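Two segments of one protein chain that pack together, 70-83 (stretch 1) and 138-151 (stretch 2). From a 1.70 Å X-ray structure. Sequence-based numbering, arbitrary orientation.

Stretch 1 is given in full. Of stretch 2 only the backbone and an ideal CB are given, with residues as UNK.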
ATOM      1  N   LEU A  70      -9.005  -2.891  -3.540  1.00 16.95           N
ATOM      2  CA  LEU A  70      -8.958  -1.766  -2.627  1.00 17.76           C
ATOM      3  C   LEU A  70     -10.358  -1.442  -2.082  1.00 18.02           C
ATOM      4  O   LEU A  70     -11.343  -1.302  -2.833  1.00 18.50           O
ATOM      5  CB  LEU A  70      -8.349  -0.560  -3.329  1.00 17.95           C
ATOM      6  CG  LEU A  70      -8.219   0.719  -2.521  1.00 18.23           C
ATOM      7  CD1 LEU A  70      -7.408   0.527  -1.256  1.00 18.61           C
ATOM      8  CD2 LEU A  70      -7.612   1.788  -3.424  1.00 18.22           C
ATOM      9  N   GLY A  71     -10.436  -1.387  -0.764  1.00 18.60           N
ATOM     10  CA  GLY A  71     -11.714  -1.221  -0.077  1.00 19.04           C
ATOM     11  C   GLY A  71     -12.447  -2.490   0.275  1.00 19.71           C
ATOM     12  O   GLY A  71     -13.381  -2.436   1.091  1.00 19.85           O
ATOM     13  N   GLU A  72     -12.107  -3.609  -0.375  1.00 18.76           N
ATOM     14  CA  GLU A  72     -12.783  -4.882  -0.136  1.00 19.02           C
ATOM     15  C   GLU A  72     -12.346  -5.523   1.183  1.00 17.64           C
ATOM     16  O   GLU A  72     -11.172  -5.444   1.617  1.00 17.08           O
ATOM     17  CB  GLU A  72     -12.520  -5.836  -1.310  1.00 19.77           C
ATOM     18  CG  GLU A  72     -13.204  -7.179  -1.248  1.00 21.10           C
ATOM     19  CD  GLU A  72     -12.999  -8.005  -2.505  1.00 22.55           C
ATOM     20  OE1 GLU A  72     -11.974  -7.813  -3.209  1.00 21.60           O
ATOM     21  OE2 GLU A  72     -13.855  -8.896  -2.771  1.00 23.15           O
ATOM     22  N   VAL A  73     -13.307  -6.149   1.862  1.00 17.09           N
ATOM     23  CA  VAL A  73     -12.943  -6.903   3.008  1.00 16.55           C
ATOM     24  C   VAL A  73     -11.863  -7.974   2.683  1.00 15.15           C
ATOM     25  O   VAL A  73     -12.038  -8.880   1.834  1.00 15.73           O
ATOM     26  CB  VAL A  73     -14.183  -7.555   3.686  1.00 16.69           C
ATOM     27  CG1 VAL A  73     -13.726  -8.558   4.712  1.00 17.17           C
ATOM     28  CG2 VAL A  73     -15.077  -6.491   4.309  1.00 17.04           C
ATOM     29  N   GLY A  74     -10.756  -7.887   3.404  1.00 14.53           N
ATOM     30  CA  GLY A  74      -9.571  -8.754   3.160  1.00 13.74           C
ATOM     31  C   GLY A  74      -8.303  -7.950   3.132  1.00 13.12           C
ATOM     32  O   GLY A  74      -8.117  -7.056   3.963  1.00 13.05           O
ATOM     33  N   ASN A  75      -7.433  -8.217   2.151  1.00 12.51           N
ATOM     34  CA  ASN A  75      -6.104  -7.606   2.181  1.00 12.35           C
ATOM     35  C   ASN A  75      -5.675  -7.170   0.811  1.00 11.67           C
ATOM     36  O   ASN A  75      -5.565  -8.007  -0.051  1.00 12.14           O
ATOM     37  CB  ASN A  75      -5.122  -8.646   2.715  1.00 12.38           C
ATOM     38  CG  ASN A  75      -3.751  -8.060   3.055  1.00 12.58           C
ATOM     39  OD1 ASN A  75      -3.526  -6.846   2.959  1.00 13.21           O
ATOM     40  ND2 ASN A  75      -2.845  -8.913   3.481  1.00 13.80           N
ATOM     41  N   PHE A  76      -5.543  -5.861   0.623  1.00 11.18           N
ATOM     42  CA  PHE A  76      -5.095  -5.262  -0.661  1.00 11.06           C
ATOM     43  C   PHE A  76      -3.575  -5.160  -0.562  1.00 10.80           C
ATOM     44  O   PHE A  76      -3.046  -4.267   0.107  1.00 11.08           O
ATOM     45  CB  PHE A  76      -5.752  -3.907  -0.856  1.00 11.27           C
ATOM     46  CG  PHE A  76      -5.273  -3.159  -2.092  1.00 11.52           C
ATOM     47  CD1 PHE A  76      -5.774  -3.494  -3.330  1.00 11.65           C
ATOM     48  CD2 PHE A  76      -4.408  -2.079  -1.978  1.00 11.55           C
ATOM     49  CE1 PHE A  76      -5.356  -2.810  -4.478  1.00 11.56           C
ATOM     50  CE2 PHE A  76      -3.982  -1.379  -3.125  1.00 11.57           C
ATOM     51  CZ  PHE A  76      -4.458  -1.749  -4.355  1.00 11.37           C
ATOM     52  N   ALA A  77      -2.850  -6.032  -1.237  1.00 10.80           N
ATOM     53  CA  ALA A  77      -1.433  -6.097  -0.996  1.00 10.40           C
ATOM     54  C   ALA A  77      -0.712  -5.540  -2.209  1.00 10.09           C
ATOM     55  O   ALA A  77      -1.112  -5.797  -3.369  1.00  9.85           O
ATOM     56  CB  ALA A  77      -1.005  -7.514  -0.723  1.00 10.65           C
ATOM     57  N   ILE A  78       0.295  -4.749  -1.930  1.00 10.03           N
ATOM     58  CA  ILE A  78       1.086  -4.144  -3.025  1.00 10.07           C
ATOM     59  C   ILE A  78       2.575  -4.300  -2.803  1.00 10.33           C
ATOM     60  O   ILE A  78       3.107  -4.195  -1.701  1.00 10.25           O
ATOM     61  CB  ILE A  78       0.704  -2.651  -3.235  1.00 10.45           C
ATOM     62  CG1 ILE A  78       0.939  -1.847  -1.964  1.00 10.38           C
ATOM     63  CG2 ILE A  78      -0.740  -2.491  -3.761  1.00 10.48           C
ATOM     64  CD1 ILE A  78       0.738  -0.368  -2.152  1.00 10.53           C
ATOM     65  N   ALA A  79       3.281  -4.506  -3.909  1.00 10.69           N
ATOM     66  CA  ALA A  79       4.734  -4.644  -3.919  1.00 11.15           C
ATOM     67  C   ALA A  79       5.359  -3.386  -4.477  1.00 11.78           C
ATOM     68  O   ALA A  79       4.784  -2.738  -5.352  1.00 12.91           O
ATOM     69  CB  ALA A  79       5.119  -5.857  -4.789  1.00 11.31           C
ATOM     70  N   GLY A  80       6.535  -3.039  -3.985  1.00 11.77           N
ATOM     71  CA  GLY A  80       7.328  -1.961  -4.521  1.00 12.20           C
ATOM     72  C   GLY A  80       8.805  -2.204  -4.452  1.00 12.09           C
ATOM     73  O   GLY A  80       9.320  -2.891  -3.577  1.00 11.87           O
ATOM     74  N   HIS A  81       9.518  -1.700  -5.459  1.00 12.85           N
ATOM     75  CA  HIS A  81      10.936  -1.742  -5.388  1.00 14.06           C
ATOM     76  C   HIS A  81      11.466  -0.890  -4.234  1.00 13.76           C
ATOM     77  O   HIS A  81      10.946   0.160  -3.928  1.00 13.52           O
ATOM     78  CB  HIS A  81      11.521  -1.197  -6.688  1.00 15.23           C
ATOM     79  CG  HIS A  81      11.570  -2.176  -7.807  1.00 17.12           C
ATOM     80  ND1 HIS A  81      11.265  -3.512  -7.675  1.00 19.39           N
ATOM     81  CD2 HIS A  81      11.976  -2.012  -9.092  1.00 18.99           C
ATOM     82  CE1 HIS A  81      11.429  -4.122  -8.836  1.00 19.54           C
ATOM     83  NE2 HIS A  81      11.889  -3.240  -9.705  1.00 20.12           N
ATOM     84  N   ARG A  82      12.571  -1.327  -3.646  1.00 14.32           N
ATOM     85  CA  ARG A  82      13.218  -0.610  -2.573  1.00 15.00           C
ATOM     86  C   ARG A  82      14.116   0.523  -3.035  1.00 17.24           C
ATOM     87  O   ARG A  82      14.348   1.466  -2.257  1.00 18.13           O
ATOM     88  CB  ARG A  82      14.070  -1.578  -1.757  1.00 14.39           C
ATOM     89  CG  ARG A  82      14.587  -1.054  -0.424  1.00 14.00           C
ATOM     90  CD  ARG A  82      13.457  -1.112   0.616  1.00 13.56           C
ATOM     91  NE  ARG A  82      13.856  -0.486   1.877  1.00 13.66           N
ATOM     92  CZ  ARG A  82      14.376  -1.128   2.918  1.00 13.95           C
ATOM     93  NH1 ARG A  82      14.723  -0.452   4.011  1.00 14.51           N
ATOM     94  NH2 ARG A  82      14.566  -2.436   2.869  1.00 14.56           N
ATOM     95  N   ARG A  83      14.602   0.455  -4.274  1.00 20.06           N
ATOM     96  CA  ARG A  83      15.671   1.354  -4.749  1.00 23.45           C
ATOM     97  C   ARG A  83      15.375   2.204  -6.001  1.00 23.46           C
ATOM     98  O   ARG A  83      16.275   2.880  -6.522  1.00 25.59           O
ATOM     99  CB  ARG A  83      16.945   0.531  -4.962  1.00 26.70           C
ATOM    100  CG  ARG A  83      17.272  -0.351  -3.746  1.00 30.23           C
ATOM    101  CD  ARG A  83      18.750  -0.391  -3.396  1.00 35.09           C
ATOM    102  NE  ARG A  83      19.448  -1.460  -4.105  1.00 40.23           N
ATOM    103  CZ  ARG A  83      20.712  -1.403  -4.523  1.00 44.23           C
ATOM    104  NH1 ARG A  83      21.447  -0.312  -4.335  1.00 46.14           N
ATOM    105  NH2 ARG A  83      21.247  -2.446  -5.149  1.00 46.71           N
ATOM    106  N   UNK A 138     -11.085 -16.438   7.740  1.00 21.59           N
ATOM    107  CA  UNK A 138     -11.943 -15.605   6.871  1.00 22.02           C
ATOM    108  C   UNK A 138     -11.914 -14.143   7.366  1.00 20.76           C
ATOM    109  O   UNK A 138     -11.962 -13.889   8.585  1.00 20.15           O
ATOM    110  CB  UNK A 138     -13.377 -16.137   6.855  1.00 22.02           C
ATOM    111  N   UNK A 139     -11.806 -13.173   6.433  1.00 20.12           N
ATOM    112  CA  UNK A 139     -11.602 -11.766   6.834  1.00 19.85           C
ATOM    113  C   UNK A 139     -12.829 -11.019   7.307  1.00 19.94           C
ATOM    114  O   UNK A 139     -13.928 -11.261   6.786  1.00 20.22           O
ATOM    115  CB  UNK A 139     -11.008 -10.991   5.656  1.00 19.85           C
ATOM    116  N   UNK A 140     -12.624 -10.113   8.272  1.00 19.96           N
ATOM    117  CA  UNK A 140     -13.634  -9.122   8.672  1.00 20.94           C
ATOM    118  C   UNK A 140     -13.258  -7.667   8.406  1.00 20.18           C
ATOM    119  O   UNK A 140     -14.136  -6.853   8.100  1.00 18.57           O
ATOM    120  CB  UNK A 140     -13.928  -9.282  10.165  1.00 20.94           C
ATOM    121  N   UNK A 141     -11.954  -7.361   8.499  1.00 19.99           N
ATOM    122  CA  UNK A 141     -11.454  -6.003   8.369  1.00 20.08           C
ATOM    123  C   UNK A 141     -10.825  -5.780   6.993  1.00 18.17           C
ATOM    124  O   UNK A 141     -10.694  -6.703   6.216  1.00 17.44           O
ATOM    125  CB  UNK A 141     -10.437  -5.705   9.473  1.00 20.08           C
ATOM    126  N   UNK A 142     -10.538  -4.531   6.710  1.00 16.60           N
ATOM    127  CA  UNK A 142      -9.930  -4.142   5.451  1.00 16.03           C
ATOM    128  C   UNK A 142      -8.497  -3.719   5.746  1.00 14.64           C
ATOM    129  O   UNK A 142      -8.263  -2.802   6.555  1.00 13.47           O
ATOM    130  CB  UNK A 142     -10.717  -3.022   4.768  1.00 16.03           C
ATOM    131  N   UNK A 143      -7.527  -4.391   5.106  1.00 13.71           N
ATOM    132  CA  UNK A 143      -6.109  -4.056   5.274  1.00 13.37           C
ATOM    133  C   UNK A 143      -5.501  -3.639   3.958  1.00 12.22           C
ATOM    134  O   UNK A 143      -6.018  -3.981   2.871  1.00 12.49           O
ATOM    135  CB  UNK A 143      -5.334  -5.240   5.856  1.00 13.37           C
ATOM    136  N   UNK A 144      -4.389  -2.933   4.093  1.00 11.28           N
ATOM    137  CA  UNK A 144      -3.400  -2.766   2.974  1.00 10.74           C
ATOM    138  C   UNK A 144      -2.108  -3.400   3.476  1.00 10.50           C
ATOM    139  O   UNK A 144      -1.820  -3.357   4.674  1.00 10.57           O
ATOM    140  CB  UNK A 144      -3.187  -1.301   2.586  1.00 10.74           C
ATOM    141  N   UNK A 145      -1.323  -3.966   2.557  1.00 10.58           N
ATOM    142  CA  UNK A 145      -0.067  -4.547   2.910  1.00 10.09           C
ATOM    143  C   UNK A 145       0.934  -4.022   1.897  1.00  9.99           C
ATOM    144  O   UNK A 145       0.664  -4.093   0.713  1.00 10.14           O
ATOM    145  CB  UNK A 145      -0.128  -6.076   2.935  1.00 10.09           C
ATOM    146  N   UNK A 146       2.034  -3.496   2.401  1.00  9.77           N
ATOM    147  CA  UNK A 146       3.162  -3.072   1.527  1.00  9.93           C
ATOM    148  C   UNK A 146       4.295  -4.030   1.709  1.00  9.97           C
ATOM    149  O   UNK A 146       4.711  -4.258   2.877  1.00  9.93           O
ATOM    150  CB  UNK A 146       3.623  -1.646   1.835  1.00  9.93           C
ATOM    151  N   UNK A 147       4.906  -4.464   0.593  1.00 10.04           N
ATOM    152  CA  UNK A 147       6.016  -5.394   0.611  1.00 10.16           C
ATOM    153  C   UNK A 147       7.182  -4.866  -0.192  1.00 10.34           C
ATOM    154  O   UNK A 147       6.979  -4.262  -1.234  1.00 10.27           O
ATOM    155  CB  UNK A 147       5.580  -6.759   0.074  1.00 10.16           C
ATOM    156  N   UNK A 148       8.358  -5.143   0.301  1.00 10.12           N
ATOM    157  CA  UNK A 148       9.584  -4.821  -0.439  1.00 10.57           C
ATOM    158  C   UNK A 148      10.740  -5.685   0.081  1.00 10.68           C
ATOM    159  O   UNK A 148      10.600  -6.417   1.046  1.00 10.86           O
ATOM    160  CB  UNK A 148       9.923  -3.335  -0.309  1.00 10.57           C
ATOM    161  N   UNK A 149      11.928  -5.553  -0.521  1.00 11.38           N
ATOM    162  CA  UNK A 149      13.104  -6.317  -0.141  1.00 12.06           C
ATOM    163  C   UNK A 149      13.825  -5.710   1.022  1.00 11.56           C
ATOM    164  O   UNK A 149      13.809  -4.500   1.185  1.00 11.45           O
ATOM    165  CB  UNK A 149      14.063  -6.446  -1.326  1.00 12.06           C
ATOM    166  N   UNK A 150      14.493  -6.564   1.806  1.00 11.89           N
ATOM    167  CA  UNK A 150      15.380  -6.155   2.862  1.00 12.23           C
ATOM    168  C   UNK A 150      16.461  -7.263   3.065  1.00 12.54           C
ATOM    169  O   UNK A 150      16.204  -8.456   2.907  1.00 12.70           O
ATOM    170  CB  UNK A 150      14.591  -5.891   4.146  1.00 12.23           C
ATOM    171  N   UNK A 151      17.675  -6.879   3.395  1.00 13.28           N
ATOM    172  CA  UNK A 151      18.724  -7.856   3.698  1.00 14.21           C
ATOM    173  C   UNK A 151      19.000  -8.073   5.186  1.00 15.13           C
ATOM    174  O   UNK A 151      19.098  -7.111   5.962  1.00 15.87           O
ATOM    175  CB  UNK A 151      20.023  -7.418   3.018  1.00 14.21           C
TER

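Position 138 lies beyond reach of stretch 1, so almost any side chain would serve; it is Gln-138. At 139, CA-to-CB points toward stretch 1, with the ideal CB 3.6 Å from Gly-74 CA and 3.8 Å from Val-73 CG1. Phi of -79° admits proline, and a compact apolar group would suit. Pro-139 is found, its CB 3.7 Å from Val-73 CG1. Positions 140 and 141 point away and tolerate polar residues, here Thr-140 and Asp-141; the backbone at 141 still accepts a hydrogen bond, Gly-74 N to Asp-141 O (3.1 Å).

From 142 the backbone pairs in parallel with stretch 1. The ideal CB at 142 is 4.0 Å from Glu-72 O and 4.6 Å from Gly-71 O, so a long donor such as lysine, arginine or glutamine could reach one of these carbonyls. Arg-142 bonds that of Gly-71: its NE donates to Gly-71 O (2.7 Å), while Val-73 CG2 lies over one face of the guanidinium.

At 143, on the Asn-75 side of the sheet, the ideal CB is 3.8 Å from Asn-75 OD1. Many residues would fit, aromatic ones included. The end of Tyr-143 leads away from stretch 1, while its backbone N donates to Gly-74 O (3.0 Å) and its O accepts from Phe-76 N (3.0 Å).

Position 144 shares the other face with Phe-76 and Ile-78, which favours a branched aliphatic residue. Ile-144 sets CG1 at the edge of the Phe-76 ring, 3.8 Å from CD2, and CD1 4.1 Å from Ile-78 CD1.

At 145 the ideal CB is 3.5 Å from Asn-75 OD1 and 4.0 Å from Ala-77 CB: a small side chain with a donor, serine or threonine, is indicated. Thr-145 OG1 donates to Asn-75 OD1 (2.7 Å).

Position 146 returns to the apolar face; valine, isoleucine or leucine would do. Leu-146 CD1 meets Ile-78 CD1 at 3.6 Å. Opposite the small Ala-79, 147 could hold a modest β-branched residue; Thr-147 has OG1 3.6 Å from Ala-79 CB.

At 148 CA-to-CB points toward stretch 1 and the ideal CB is 3.4 Å from Gly-80 O, so a short hydroxyl is well placed. Thr-148 OG1 donates to Gly-80 O (2.8 Å).

Position 149 points sideways and is permissive; Cys-149 contributes its O, which accepts from Arg-82 NH2 (2.8 Å). At 150 the ideal CB is 3.7 Å from Arg-82 NH2, inviting an acceptor: aspartate, asparagine or histidine. His-150 ND1 accepts from Arg-82 NH2 (2.9 Å). No atom of stretch 1 is near 151, and phi/psi of -101/137 suit most residues, so nothing here demands glycine; the residue is Gly-151.

Stretch 2 (138-151) QPTDRYITLTTCHG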
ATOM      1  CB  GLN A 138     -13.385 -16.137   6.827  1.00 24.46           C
ATOM      2  CG  GLN A 138     -13.592 -17.394   5.981  1.00 26.09           C
ATOM      3  CD  GLN A 138     -13.648 -17.107   4.488  1.00 28.83           C
ATOM      4  OE1 GLN A 138     -14.182 -16.071   4.043  1.00 30.40           O
ATOM      5  NE2 GLN A 138     -13.091 -18.025   3.694  1.00 31.39           N
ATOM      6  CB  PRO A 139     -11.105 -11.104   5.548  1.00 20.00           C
ATOM      7  CG  PRO A 139     -11.666 -11.947   4.438  1.00 20.22           C
ATOM      8  CD  PRO A 139     -11.748 -13.354   4.966  1.00 20.40           C
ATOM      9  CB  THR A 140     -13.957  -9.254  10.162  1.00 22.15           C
ATOM     10  OG1 THR A 140     -14.424 -10.581  10.386  1.00 22.75           O
ATOM     11  CG2 THR A 140     -14.989  -8.256  10.556  1.00 23.52           C
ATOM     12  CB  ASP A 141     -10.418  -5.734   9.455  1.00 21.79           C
ATOM     13  CG  ASP A 141     -11.034  -5.666  10.839  1.00 24.84           C
ATOM     14  OD1 ASP A 141     -12.154  -5.124  10.959  1.00 26.81           O
ATOM     15  OD2 ASP A 141     -10.386  -6.128  11.805  1.00 29.44           O
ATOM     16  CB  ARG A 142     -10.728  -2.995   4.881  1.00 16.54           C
ATOM     17  CG  ARG A 142     -12.148  -3.320   4.499  1.00 18.44           C
ATOM     18  CD  ARG A 142     -12.941  -2.054   4.236  1.00 19.22           C
ATOM     19  NE  ARG A 142     -14.238  -2.409   3.703  1.00 21.33           N
ATOM     20  CZ  ARG A 142     -15.270  -2.825   4.431  1.00 22.20           C
ATOM     21  NH1 ARG A 142     -15.187  -2.894   5.767  1.00 23.34           N
ATOM     22  NH2 ARG A 142     -16.404  -3.152   3.812  1.00 22.95           N
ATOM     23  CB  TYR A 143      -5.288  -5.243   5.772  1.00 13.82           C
ATOM     24  CG  TYR A 143      -5.363  -5.482   7.248  1.00 15.14           C
ATOM     25  CD1 TYR A 143      -4.430  -4.930   8.094  1.00 16.09           C
ATOM     26  CD2 TYR A 143      -6.413  -6.195   7.796  1.00 16.35           C
ATOM     27  CE1 TYR A 143      -4.487  -5.129   9.455  1.00 16.99           C
ATOM     28  CE2 TYR A 143      -6.491  -6.409   9.157  1.00 17.06           C
ATOM     29  CZ  TYR A 143      -5.525  -5.846   9.984  1.00 18.00           C
ATOM     30  OH  TYR A 143      -5.550  -6.008  11.338  1.00 20.43           O
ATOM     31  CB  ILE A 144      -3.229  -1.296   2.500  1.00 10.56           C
ATOM     32  CG1 ILE A 144      -2.405  -1.204   1.175  1.00 10.65           C
ATOM     33  CG2 ILE A 144      -2.524  -0.407   3.517  1.00 10.69           C
ATOM     34  CD1 ILE A 144      -2.323   0.153   0.540  1.00 10.71           C
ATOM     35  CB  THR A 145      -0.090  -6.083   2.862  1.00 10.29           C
ATOM     36  OG1 THR A 145      -0.998  -6.573   3.882  1.00 10.41           O
ATOM     37  CG2 THR A 145       1.257  -6.656   3.192  1.00 10.10           C
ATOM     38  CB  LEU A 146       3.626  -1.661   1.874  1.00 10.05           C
ATOM     39  CG  LEU A 146       2.992  -0.444   1.168  1.00 10.57           C
ATOM     40  CD1 LEU A 146       1.518  -0.396   1.360  1.00 10.49           C
ATOM     41  CD2 LEU A 146       3.625   0.863   1.645  1.00 11.05           C
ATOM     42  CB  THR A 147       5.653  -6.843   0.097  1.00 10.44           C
ATOM     43  OG1 THR A 147       5.572  -6.942  -1.334  1.00 10.33           O
ATOM     44  CG2 THR A 147       4.272  -7.295   0.618  1.00 10.34           C
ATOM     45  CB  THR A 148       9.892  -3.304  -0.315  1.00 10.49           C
ATOM     46  OG1 THR A 148      10.939  -2.967  -1.256  1.00 11.19           O
ATOM     47  CG2 THR A 148      10.356  -2.973   1.020  1.00 10.48           C
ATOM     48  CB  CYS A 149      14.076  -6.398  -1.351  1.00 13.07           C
ATOM     49  SG  CYS A 149      13.445  -7.532  -2.591  1.00 17.04           S
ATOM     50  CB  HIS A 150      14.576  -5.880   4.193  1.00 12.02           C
ATOM     51  CG  HIS A 150      15.358  -5.169   5.272  1.00 11.98           C
ATOM     52  ND1 HIS A 150      15.624  -3.819   5.241  1.00 12.33           N
ATOM     53  CD2 HIS A 150      15.911  -5.622   6.427  1.00 12.33           C
ATOM     54  CE1 HIS A 150      16.282  -3.465   6.325  1.00 12.30           C
ATOM     55  NE2 HIS A 150      16.490  -4.548   7.052  1.00 12.68           N
TER
HETATM   56  O   HOH W   1     -16.024  -1.560   1.655  1.00 22.95           O
HETATM   57  O   HOH W   2      -8.614  -3.197   1.668  1.00 30.98           O
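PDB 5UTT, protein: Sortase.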